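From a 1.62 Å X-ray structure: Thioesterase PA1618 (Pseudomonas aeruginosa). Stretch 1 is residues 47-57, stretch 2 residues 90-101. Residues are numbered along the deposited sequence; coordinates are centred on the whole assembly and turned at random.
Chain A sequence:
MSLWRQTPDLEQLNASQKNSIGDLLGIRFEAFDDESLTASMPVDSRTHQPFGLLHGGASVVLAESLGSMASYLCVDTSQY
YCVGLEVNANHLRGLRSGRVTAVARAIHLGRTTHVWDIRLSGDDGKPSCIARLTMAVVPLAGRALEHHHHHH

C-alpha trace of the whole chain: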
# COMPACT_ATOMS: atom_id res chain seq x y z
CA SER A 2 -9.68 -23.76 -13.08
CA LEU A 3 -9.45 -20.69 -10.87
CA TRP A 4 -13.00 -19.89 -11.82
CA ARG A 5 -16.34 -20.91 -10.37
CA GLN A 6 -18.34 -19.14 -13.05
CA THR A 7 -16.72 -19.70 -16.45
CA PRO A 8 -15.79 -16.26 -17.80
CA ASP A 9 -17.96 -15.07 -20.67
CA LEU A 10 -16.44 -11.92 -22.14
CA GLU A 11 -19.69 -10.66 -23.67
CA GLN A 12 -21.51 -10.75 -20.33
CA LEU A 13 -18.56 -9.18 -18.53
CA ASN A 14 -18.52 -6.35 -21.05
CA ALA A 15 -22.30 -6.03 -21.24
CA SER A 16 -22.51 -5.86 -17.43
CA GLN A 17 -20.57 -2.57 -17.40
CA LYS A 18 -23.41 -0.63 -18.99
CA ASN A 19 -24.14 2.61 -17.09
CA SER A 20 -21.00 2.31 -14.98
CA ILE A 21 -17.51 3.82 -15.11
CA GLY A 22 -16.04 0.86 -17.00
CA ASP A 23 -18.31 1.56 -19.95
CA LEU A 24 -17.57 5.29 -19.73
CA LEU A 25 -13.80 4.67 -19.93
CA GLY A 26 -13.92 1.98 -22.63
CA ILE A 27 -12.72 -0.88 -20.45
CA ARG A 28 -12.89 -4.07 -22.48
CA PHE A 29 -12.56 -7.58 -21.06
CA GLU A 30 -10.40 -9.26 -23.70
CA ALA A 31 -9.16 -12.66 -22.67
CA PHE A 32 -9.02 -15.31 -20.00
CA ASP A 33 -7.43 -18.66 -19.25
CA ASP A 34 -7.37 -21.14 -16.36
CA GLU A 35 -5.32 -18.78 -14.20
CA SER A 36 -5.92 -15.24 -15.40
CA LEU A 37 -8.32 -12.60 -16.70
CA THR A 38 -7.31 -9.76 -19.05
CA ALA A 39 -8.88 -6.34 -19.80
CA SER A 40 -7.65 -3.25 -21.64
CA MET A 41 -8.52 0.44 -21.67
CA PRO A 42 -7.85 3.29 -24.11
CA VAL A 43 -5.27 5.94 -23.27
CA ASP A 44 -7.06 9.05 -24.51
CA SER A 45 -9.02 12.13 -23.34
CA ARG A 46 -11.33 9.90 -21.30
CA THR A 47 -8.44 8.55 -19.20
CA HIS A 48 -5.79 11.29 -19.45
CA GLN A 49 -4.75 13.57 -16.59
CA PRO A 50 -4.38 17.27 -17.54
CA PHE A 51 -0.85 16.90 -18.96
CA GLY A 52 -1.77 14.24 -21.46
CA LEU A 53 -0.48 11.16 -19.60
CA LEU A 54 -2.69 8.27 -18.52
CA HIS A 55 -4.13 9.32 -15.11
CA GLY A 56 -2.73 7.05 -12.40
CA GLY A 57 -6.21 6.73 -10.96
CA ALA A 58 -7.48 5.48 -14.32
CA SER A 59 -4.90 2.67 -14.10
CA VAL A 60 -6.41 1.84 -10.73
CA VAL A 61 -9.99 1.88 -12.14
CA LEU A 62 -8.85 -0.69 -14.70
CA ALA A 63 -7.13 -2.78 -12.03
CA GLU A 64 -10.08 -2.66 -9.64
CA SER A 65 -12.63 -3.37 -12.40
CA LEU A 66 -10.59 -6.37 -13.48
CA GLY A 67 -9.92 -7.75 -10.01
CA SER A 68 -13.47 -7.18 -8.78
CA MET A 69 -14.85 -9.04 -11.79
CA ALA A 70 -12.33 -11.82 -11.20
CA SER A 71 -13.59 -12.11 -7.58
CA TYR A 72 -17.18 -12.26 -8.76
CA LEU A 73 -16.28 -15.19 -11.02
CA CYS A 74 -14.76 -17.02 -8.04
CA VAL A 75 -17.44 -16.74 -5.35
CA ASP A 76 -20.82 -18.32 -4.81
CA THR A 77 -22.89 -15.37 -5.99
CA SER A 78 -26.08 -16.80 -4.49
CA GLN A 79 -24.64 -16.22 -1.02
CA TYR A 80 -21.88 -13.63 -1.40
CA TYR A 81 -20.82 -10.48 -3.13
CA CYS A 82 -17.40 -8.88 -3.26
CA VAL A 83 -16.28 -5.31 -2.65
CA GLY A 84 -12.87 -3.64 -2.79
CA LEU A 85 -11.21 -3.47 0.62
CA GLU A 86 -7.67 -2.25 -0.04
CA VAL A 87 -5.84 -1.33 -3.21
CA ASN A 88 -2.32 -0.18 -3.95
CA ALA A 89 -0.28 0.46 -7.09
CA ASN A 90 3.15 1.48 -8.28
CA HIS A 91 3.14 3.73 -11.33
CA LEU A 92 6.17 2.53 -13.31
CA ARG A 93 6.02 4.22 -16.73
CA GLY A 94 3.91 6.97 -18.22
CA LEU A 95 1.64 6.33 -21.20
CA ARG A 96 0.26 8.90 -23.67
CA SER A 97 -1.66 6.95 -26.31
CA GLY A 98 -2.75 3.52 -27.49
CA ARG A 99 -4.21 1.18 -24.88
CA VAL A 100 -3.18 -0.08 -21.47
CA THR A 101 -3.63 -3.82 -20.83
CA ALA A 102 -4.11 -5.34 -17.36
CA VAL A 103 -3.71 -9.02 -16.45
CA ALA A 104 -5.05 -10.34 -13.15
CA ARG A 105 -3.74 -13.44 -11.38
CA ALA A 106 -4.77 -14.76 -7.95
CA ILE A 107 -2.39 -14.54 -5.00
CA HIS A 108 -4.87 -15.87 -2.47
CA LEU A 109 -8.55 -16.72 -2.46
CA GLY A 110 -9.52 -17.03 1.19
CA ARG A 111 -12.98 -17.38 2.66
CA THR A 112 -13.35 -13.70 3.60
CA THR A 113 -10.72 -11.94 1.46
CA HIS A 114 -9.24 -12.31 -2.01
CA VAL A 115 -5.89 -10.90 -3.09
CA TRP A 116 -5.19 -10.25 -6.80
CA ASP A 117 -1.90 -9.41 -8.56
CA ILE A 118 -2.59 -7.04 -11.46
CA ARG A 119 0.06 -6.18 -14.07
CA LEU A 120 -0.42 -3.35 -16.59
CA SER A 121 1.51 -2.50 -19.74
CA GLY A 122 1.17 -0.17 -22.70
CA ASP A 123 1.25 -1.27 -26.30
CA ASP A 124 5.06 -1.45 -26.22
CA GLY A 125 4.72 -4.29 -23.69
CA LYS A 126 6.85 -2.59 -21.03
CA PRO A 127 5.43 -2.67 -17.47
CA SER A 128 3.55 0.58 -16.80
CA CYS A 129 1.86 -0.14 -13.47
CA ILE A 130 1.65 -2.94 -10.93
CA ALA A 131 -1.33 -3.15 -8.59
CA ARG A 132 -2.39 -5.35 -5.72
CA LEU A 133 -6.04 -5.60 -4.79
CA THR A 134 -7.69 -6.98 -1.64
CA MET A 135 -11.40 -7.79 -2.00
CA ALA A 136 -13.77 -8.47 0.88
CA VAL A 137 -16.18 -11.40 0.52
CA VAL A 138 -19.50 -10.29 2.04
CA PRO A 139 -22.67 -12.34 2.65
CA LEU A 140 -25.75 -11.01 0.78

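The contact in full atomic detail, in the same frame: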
# COMPACT_ATOMS: atom_id res chain seq x y z
N THR A 47 -9.26 9.16 -20.25
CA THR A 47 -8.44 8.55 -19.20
C THR A 47 -7.17 9.36 -18.93
O THR A 47 -6.40 9.02 -18.03
CB THR A 47 -8.06 7.10 -19.55
OG1 THR A 47 -7.42 7.08 -20.83
CG2 THR A 47 -9.30 6.18 -19.60
N HIS A 48 -6.94 10.42 -19.70
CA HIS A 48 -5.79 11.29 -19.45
C HIS A 48 -5.92 12.11 -18.16
O HIS A 48 -7.03 12.44 -17.73
CB HIS A 48 -5.62 12.29 -20.60
CG HIS A 48 -4.87 11.77 -21.79
ND1 HIS A 48 -4.93 12.38 -23.02
CD2 HIS A 48 -4.03 10.71 -21.93
CE1 HIS A 48 -4.17 11.72 -23.88
NE2 HIS A 48 -3.62 10.70 -23.24
N GLN A 49 -4.78 12.46 -17.55
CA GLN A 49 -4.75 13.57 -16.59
C GLN A 49 -4.46 14.87 -17.39
O GLN A 49 -4.31 14.79 -18.60
CB GLN A 49 -3.76 13.30 -15.44
CG GLN A 49 -2.46 12.60 -15.81
CD GLN A 49 -1.43 13.57 -16.33
OE1 GLN A 49 -1.56 14.10 -17.42
NE2 GLN A 49 -0.39 13.81 -15.53
N PRO A 50 -4.41 16.04 -16.72
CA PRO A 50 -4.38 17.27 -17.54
C PRO A 50 -3.13 17.49 -18.40
O PRO A 50 -3.17 18.36 -19.28
CB PRO A 50 -4.52 18.38 -16.50
CG PRO A 50 -5.34 17.74 -15.41
CD PRO A 50 -4.78 16.35 -15.33
N PHE A 51 -2.08 16.71 -18.20
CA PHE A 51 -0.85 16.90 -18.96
C PHE A 51 -0.69 15.89 -20.08
O PHE A 51 0.36 15.81 -20.70
CB PHE A 51 0.36 16.89 -18.03
CG PHE A 51 0.28 17.93 -16.97
CD1 PHE A 51 0.72 19.22 -17.22
CD2 PHE A 51 -0.28 17.64 -15.74
CE1 PHE A 51 0.62 20.20 -16.25
CE2 PHE A 51 -0.39 18.61 -14.77
CZ PHE A 51 0.07 19.89 -15.02
N GLY A 52 -1.74 15.12 -20.32
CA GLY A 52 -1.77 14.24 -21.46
C GLY A 52 -1.21 12.85 -21.23
O GLY A 52 -1.03 12.10 -22.18
N LEU A 53 -0.92 12.51 -19.97
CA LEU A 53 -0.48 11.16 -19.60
C LEU A 53 -1.69 10.41 -19.07
O LEU A 53 -2.63 11.01 -18.56
CB LEU A 53 0.55 11.22 -18.48
CG LEU A 53 1.90 11.87 -18.70
CD1 LEU A 53 2.63 12.04 -17.38
CD2 LEU A 53 2.70 10.97 -19.62
N LEU A 54 -1.67 9.08 -19.18
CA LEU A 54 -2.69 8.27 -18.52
C LEU A 54 -2.73 8.62 -17.02
O LEU A 54 -1.72 8.58 -16.33
CB LEU A 54 -2.37 6.79 -18.73
CG LEU A 54 -3.24 5.80 -17.96
CD1 LEU A 54 -4.70 5.96 -18.41
CD2 LEU A 54 -2.71 4.40 -18.23
N HIS A 55 -3.92 8.98 -16.52
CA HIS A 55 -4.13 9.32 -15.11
C HIS A 55 -3.88 8.07 -14.27
O HIS A 55 -4.39 7.01 -14.59
CB HIS A 55 -5.59 9.78 -14.95
CG HIS A 55 -5.92 10.44 -13.64
ND1 HIS A 55 -5.83 9.80 -12.42
CD2 HIS A 55 -6.45 11.66 -13.38
CE1 HIS A 55 -6.25 10.61 -11.47
NE2 HIS A 55 -6.63 11.75 -12.02
N GLY A 56 -3.07 8.20 -13.22
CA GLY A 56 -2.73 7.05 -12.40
C GLY A 56 -3.96 6.44 -11.75
O GLY A 56 -4.03 5.23 -11.54
N GLY A 57 -4.95 7.26 -11.46
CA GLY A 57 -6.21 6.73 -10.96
C GLY A 57 -6.95 5.89 -11.99
O GLY A 57 -7.64 4.92 -11.64
N ASN A 90 1.99 0.68 -7.85
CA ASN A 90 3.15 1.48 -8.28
C ASN A 90 2.98 1.90 -9.73
O ASN A 90 2.73 1.06 -10.59
CB ASN A 90 4.45 0.69 -8.13
CG ASN A 90 5.08 0.85 -6.76
OD1 ASN A 90 6.00 1.67 -6.56
ND2 ASN A 90 4.60 0.08 -5.80
N HIS A 91 3.13 3.20 -9.99
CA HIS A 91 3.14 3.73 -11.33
C HIS A 91 4.58 3.71 -11.85
O HIS A 91 5.45 4.42 -11.34
CB HIS A 91 2.55 5.16 -11.33
CG HIS A 91 1.17 5.23 -10.73
ND1 HIS A 91 0.11 4.49 -11.21
CD2 HIS A 91 0.68 5.97 -9.71
CE1 HIS A 91 -0.97 4.76 -10.50
NE2 HIS A 91 -0.65 5.65 -9.58
N LEU A 92 4.83 2.85 -12.83
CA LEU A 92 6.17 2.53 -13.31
C LEU A 92 6.61 3.37 -14.50
O LEU A 92 7.74 3.86 -14.55
CB LEU A 92 6.24 1.06 -13.70
CG LEU A 92 5.75 0.08 -12.64
CD1 LEU A 92 5.75 -1.32 -13.22
CD2 LEU A 92 6.62 0.17 -11.38
N ARG A 93 5.73 3.48 -15.49
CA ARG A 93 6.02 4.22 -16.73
C ARG A 93 4.80 5.00 -17.16
O ARG A 93 3.68 4.52 -17.05
CB ARG A 93 6.39 3.25 -17.86
CG ARG A 93 7.78 2.64 -17.74
CD ARG A 93 8.10 1.75 -18.92
NE ARG A 93 9.47 1.25 -18.87
CZ ARG A 93 9.85 0.18 -18.18
NH1 ARG A 93 8.95 -0.49 -17.47
NH2 ARG A 93 11.12 -0.22 -18.18
N GLY A 94 5.02 6.20 -17.68
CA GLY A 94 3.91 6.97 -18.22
C GLY A 94 3.46 6.47 -19.58
O GLY A 94 4.24 5.90 -20.35
N LEU A 95 2.18 6.67 -19.88
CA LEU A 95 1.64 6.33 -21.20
C LEU A 95 0.88 7.53 -21.74
O LEU A 95 0.23 8.24 -20.97
CB LEU A 95 0.69 5.13 -21.14
CG LEU A 95 1.31 3.81 -20.68
CD1 LEU A 95 0.22 2.78 -20.45
CD2 LEU A 95 2.30 3.34 -21.71
N ARG A 96 0.94 7.76 -23.05
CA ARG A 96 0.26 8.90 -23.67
C ARG A 96 -0.83 8.51 -24.66
O ARG A 96 -1.80 9.24 -24.85
CB ARG A 96 1.27 9.84 -24.35
CG ARG A 96 2.12 10.65 -23.39
CD ARG A 96 2.81 11.83 -24.09
NE ARG A 96 3.61 12.63 -23.16
CZ ARG A 96 3.16 13.68 -22.49
NH1 ARG A 96 1.90 14.07 -22.64
NH2 ARG A 96 3.96 14.34 -21.67
N SER A 97 -0.69 7.36 -25.30
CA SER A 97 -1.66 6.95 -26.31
C SER A 97 -1.71 5.44 -26.42
O SER A 97 -1.01 4.73 -25.68
CB SER A 97 -1.30 7.56 -27.67
OG SER A 97 0.01 7.17 -28.03
N GLY A 98 -2.53 4.95 -27.34
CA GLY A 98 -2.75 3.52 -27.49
C GLY A 98 -3.67 3.00 -26.41
O GLY A 98 -4.61 3.69 -26.00
N ARG A 99 -3.41 1.78 -25.95
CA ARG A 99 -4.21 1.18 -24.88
C ARG A 99 -3.31 0.65 -23.78
O ARG A 99 -2.13 0.35 -23.99
CB ARG A 99 -5.07 0.03 -25.42
CG ARG A 99 -6.05 0.43 -26.53
CD ARG A 99 -6.86 -0.77 -26.99
NE ARG A 99 -7.81 -1.24 -25.98
CZ ARG A 99 -8.95 -0.63 -25.68
NH1 ARG A 99 -9.30 0.49 -26.31
NH2 ARG A 99 -9.76 -1.13 -24.75
N VAL A 100 -3.88 0.54 -22.58
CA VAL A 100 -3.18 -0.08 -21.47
C VAL A 100 -3.88 -1.40 -21.17
O VAL A 100 -5.11 -1.46 -21.11
CB VAL A 100 -3.09 0.84 -20.24
CG1 VAL A 100 -4.47 1.31 -19.79
CG2 VAL A 100 -2.33 0.17 -19.10
N THR A 101 -3.10 -2.47 -21.01
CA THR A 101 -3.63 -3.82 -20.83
C THR A 101 -3.30 -4.34 -19.44
O THR A 101 -2.14 -4.29 -19.02
CB THR A 101 -3.04 -4.77 -21.89
OG1 THR A 101 -3.41 -4.31 -23.19
CG2 THR A 101 -3.56 -6.19 -21.70
O HOH W 1 0.82 7.65 -17.11

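What joins the two backbones? Leu 54 N donates to Leu 95 O at 2.7 Å, nearly straight, and the same carbonyl lies 3.3 Å from Leu 53 CA in a CA-H...O contact. A water completes the pairing: it donates to Leu 54 O at 2.8 Å and accepts from Leu 95 N at 3.2 Å, spanning a gap too wide for a direct bond.

How do polar side chains extend this link? The CA-to-CB bonds of His 48 and Arg 96 both point sideways, yet the ends of both side chains come nearer the opposite stretch. With chi1 at -84° (m) and chi2 at 162°, His 48 brings the edge of its ring to the other backbone, and NE2 donates to Arg 96 O at 2.8 Å, with that oxygen near the ring plane. Arg 96 has chi1 m and chi2 and chi3 t, and this extended chain carries the guanidinium to the turn, where a chi4 of -91° sets its plane and its NH1 donates to Phe 51 O at 3.0 Å. Leu 53 CD2 lies over one face of the guanidinium and is 3.8 Å from Arg 96 CG, so an aliphatic branch covers the arginine while its edge remains free to donate.

What keeps the turn ready to receive the arginine? Gln 49, with chi1 and chi2 both p, folds its amide back over the type I turn from Gln 49 to Gly 52. Gln 49 OE1 accepts from Phe 51 N at 2.8 Å and from Leu 53 N at 3.1 Å. Gly 52 suits its place because, at phi 89° and psi 10°, a CB would jam against the preceding carbonyl oxygen and also sit tightly, 3.0 Å, from Arg 96 NH1.

Where is the apolar part of the contact, and how does it end? Leu 54 points toward stretch 2, and its t, p rotamer places CD2 4.0 Å from Leu 95 CD1 and 3.9 Å from Val 100 CG1. Leu 95, in the m, t rotamer, and buried Val 100, with chi1 p, thus meet the same methyl. Farther along, His 91 points toward Gly 56 and brings CE1 to 3.3 Å from Gly 56 O. Glycine leaves room for this ring: a CB on Gly 56 would clash with His 91 NE2 at 2.7 Å. His 55, just before the helix that starts at Gly 56, points away from stretch 2 and caps it, ND1 accepting from Gly 57 N at 2.9 Å.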